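Side-chain contact in xyloglucan-specific endo-beta-1,4-glucanase GH12 (Aspergillus niveus, PDB 4NPR), which probably hydrolyses internal beta-1,4-glucosidic linkages of xyloglucan with retention of the anomeric configuration, as a family 12 glycoside hydrolase: residues 196-199 and 200-204. Residues are numbered along the deposited sequence; the frame is centred on the assembly and turned at random.
Sequences DMRD and FFTYL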
ATOM      1  N   ASP A 196       1.508  -0.943  15.335  1.00 14.71           N
ATOM      2  CA  ASP A 196       0.845   0.347  15.342  1.00 16.85           C
ATOM      3  C   ASP A 196       1.372   1.210  14.183  1.00 17.52           C
ATOM      4  O   ASP A 196       2.507   1.681  14.222  1.00 18.61           O
ATOM      5  CB  ASP A 196       1.006   1.061  16.705  1.00 17.24           C
ATOM      6  CG  ASP A 196       0.131   2.296  16.805  1.00 18.49           C
ATOM      7  OD1 ASP A 196      -0.480   2.612  15.779  1.00 20.17           O
ATOM      8  OD2 ASP A 196       0.001   2.951  17.867  1.00 19.76           O
ATOM      9  N   MET A 197       0.555   1.437  13.153  1.00 19.04           N
ATOM     10  CA  MET A 197       1.026   2.243  11.997  1.00 19.75           C
ATOM     11  C   MET A 197       1.291   3.737  12.354  1.00 20.38           C
ATOM     12  O   MET A 197       1.783   4.518  11.550  1.00 19.44           O
ATOM     13  CB  MET A 197       0.055   2.160  10.828  1.00 19.96           C
ATOM     14  CG  MET A 197      -0.110   0.798  10.162  1.00 20.55           C
ATOM     15  SD  MET A 197       1.408  -0.091   9.739  1.00 20.82           S
ATOM     16  CE  MET A 197       1.952   0.806   8.290  1.00 20.84           C
ATOM     17  N   ARG A 198       1.007   4.113  13.592  1.00 20.55           N
ATOM     18  CA  ARG A 198       1.232   5.448  14.006  1.00 20.10           C
ATOM     19  C   ARG A 198       2.685   5.711  14.223  1.00 20.07           C
ATOM     20  O   ARG A 198       3.089   6.873  14.332  1.00 20.45           O
ATOM     21  CB  ARG A 198       0.461   5.744  15.265  1.00 20.50           C
ATOM     22  CG  ARG A 198       0.199   7.212  15.382  1.00 21.88           C
ATOM     23  CD  ARG A 198      -0.415   7.523  16.716  1.00 23.26           C
ATOM     24  NE  ARG A 198       0.601   7.760  17.724  1.00 22.99           N
ATOM     25  CZ  ARG A 198       0.326   8.215  18.928  1.00 23.44           C
ATOM     26  NH1 ARG A 198      -0.907   8.479  19.264  1.00 24.67           N
ATOM     27  NH2 ARG A 198       1.280   8.404  19.797  1.00 24.15           N
ATOM     28  N   ASP A 199       3.487   4.655  14.294  1.00 19.20           N
ATOM     29  CA  ASP A 199       4.912   4.865  14.574  1.00 18.77           C
ATOM     30  C   ASP A 199       5.597   5.588  13.408  1.00 16.05           C
ATOM     31  O   ASP A 199       6.468   6.391  13.609  1.00 16.58           O
ATOM     32  CB  ASP A 199       5.636   3.539  14.929  1.00 20.31           C
ATOM     33  CG  ASP A 199       5.073   2.843  16.219  1.00 21.76           C
ATOM     34  OD1 ASP A 199       4.597   3.518  17.155  1.00 21.23           O
ATOM     35  OD2 ASP A 199       5.111   1.590  16.285  1.00 22.08           O
ATOM     36  N   PHE A 200       5.193   5.279  12.194  1.00 14.53           N
ATOM     37  CA  PHE A 200       5.669   5.949  10.994  1.00 13.76           C
ATOM     38  C   PHE A 200       5.420   7.447  10.992  1.00 13.71           C
ATOM     39  O   PHE A 200       6.283   8.213  10.604  1.00 13.75           O
ATOM     40  CB  PHE A 200       4.989   5.305   9.797  1.00 13.57           C
ATOM     41  CG  PHE A 200       5.393   3.880   9.632  1.00 13.41           C
ATOM     42  CD1 PHE A 200       6.659   3.575   9.154  1.00 13.15           C
ATOM     43  CD2 PHE A 200       4.586   2.858  10.061  1.00 12.81           C
ATOM     44  CE1 PHE A 200       7.079   2.270   9.061  1.00 12.78           C
ATOM     45  CE2 PHE A 200       5.016   1.550   9.991  1.00 12.43           C
ATOM     46  CZ  PHE A 200       6.245   1.256   9.468  1.00 12.49           C
ATOM     47  N   PHE A 201       4.244   7.868  11.444  1.00 13.60           N
ATOM     48  CA  PHE A 201       3.954   9.292  11.641  1.00 13.23           C
ATOM     49  C   PHE A 201       4.716   9.916  12.816  1.00 13.23           C
ATOM     50  O   PHE A 201       5.294  11.008  12.680  1.00 14.03           O
ATOM     51  CB  PHE A 201       2.454   9.512  11.773  1.00 13.07           C
ATOM     52  CG  PHE A 201       1.682   9.046  10.568  1.00 13.61           C
ATOM     53  CD1 PHE A 201       1.694   9.768   9.398  1.00 14.03           C
ATOM     54  CD2 PHE A 201       0.969   7.841  10.588  1.00 14.42           C
ATOM     55  CE1 PHE A 201       0.987   9.352   8.271  1.00 14.00           C
ATOM     56  CE2 PHE A 201       0.255   7.418   9.472  1.00 14.07           C
ATOM     57  CZ  PHE A 201       0.272   8.172   8.315  1.00 14.44           C
ATOM     58  N   THR A 202       4.726   9.258  13.967  1.00 12.78           N
ATOM     59  CA  THR A 202       5.499   9.746  15.087  1.00 12.74           C
ATOM     60  C   THR A 202       6.906  10.050  14.544  1.00 13.54           C
ATOM     61  O   THR A 202       7.493  11.103  14.802  1.00 14.03           O
ATOM     62  CB  THR A 202       5.617   8.658  16.188  1.00 13.16           C
ATOM     63  OG1 THR A 202       4.328   8.153  16.576  1.00 12.48           O
ATOM     64  CG2 THR A 202       6.325   9.182  17.414  1.00 13.23           C
ATOM     65  N   TYR A 203       7.445   9.122  13.757  1.00 13.93           N
ATOM     66  CA  TYR A 203       8.805   9.258  13.268  1.00 14.71           C
ATOM     67  C   TYR A 203       9.026  10.491  12.389  1.00 15.03           C
ATOM     68  O   TYR A 203       9.996  11.209  12.566  1.00 14.54           O
ATOM     69  CB  TYR A 203       9.255   8.015  12.505  1.00 14.83           C
ATOM     70  CG  TYR A 203      10.575   8.260  11.788  1.00 15.11           C
ATOM     71  CD1 TYR A 203      10.590   8.733  10.492  1.00 15.06           C
ATOM     72  CD2 TYR A 203      11.811   8.043  12.420  1.00 15.66           C
ATOM     73  CE1 TYR A 203      11.787   8.988   9.840  1.00 15.13           C
ATOM     74  CE2 TYR A 203      13.021   8.305  11.752  1.00 15.53           C
ATOM     75  CZ  TYR A 203      12.989   8.770  10.451  1.00 15.01           C
ATOM     76  OH  TYR A 203      14.148   9.044   9.715  1.00 17.31           O
ATOM     77  N   LEU A 204       8.109  10.697  11.445  1.00 15.68           N
ATOM     78  CA  LEU A 204       8.182  11.790  10.482  1.00 15.84           C
ATOM     79  C   LEU A 204       7.973  13.116  11.144  1.00 16.68           C
ATOM     80  O   LEU A 204       8.609  14.091  10.758  1.00 17.67           O
ATOM     81  CB  LEU A 204       7.135  11.619   9.366  1.00 14.67           C
ATOM     82  CG  LEU A 204       7.308  10.396   8.457  1.00 13.91           C
ATOM     83  CD1 LEU A 204       6.108  10.272   7.558  1.00 13.78           C
ATOM     84  CD2 LEU A 204       8.595  10.404   7.613  1.00 13.58           C
TER
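Bends at chi2 (-48°) and chi3 of Met197 fold its thioether round toward Phe200, whose ring is set by a CG lying beside the backbone N and anti to the carbonyl carbon. The methyl group does the touching: Met197 CE lies 3.6 Å from Phe200 CE2, with CD2 of the same ring only slightly farther. Met197 SD sits 5.2 Å from the centroid of the Phe200 ring and 71° off its normal, an oblique Met-aromatic contact. Met197 O lies in the plane of the Phe200 ring at its edge, 3.6 Å from Phe200 CD2, while Phe201 CD2 approaches this same oxygen. Val141 of strand 137-146 touches both Met197 and Phe200, and Phe184 meets the Phe200 ring edge-to-face, so this side of the turn is buried against the sheet.

On the more exposed side, Thr202 turns OG1 back beside its own backbone N (chi1 -53°). This brings OG1 to Arg198 O, which already accepts the straight i to i+4 bond from Thr202 N at 2.9 Å; the hydroxyl donates to the same oxygen from above the carbonyl plane. The Arg198 chain bends at chi3 and passes Thr202 with NE near OG1, but its NH1 bonds to Val101 O. Tyr203 N reaches Asp199 O at 2.9 Å, continuing the helical pattern.

Ahead of this turn, Asp196 OD1 accepts from Arg198 N at 3.0 Å, with the donor above the carboxylate plane; OD1 also receives Ile104 N. This side-chain capping bond marks the passage from edge strand 192-196 into helix 198-207, the helix packed against the larger sheet of the family 12 beta-jelly roll.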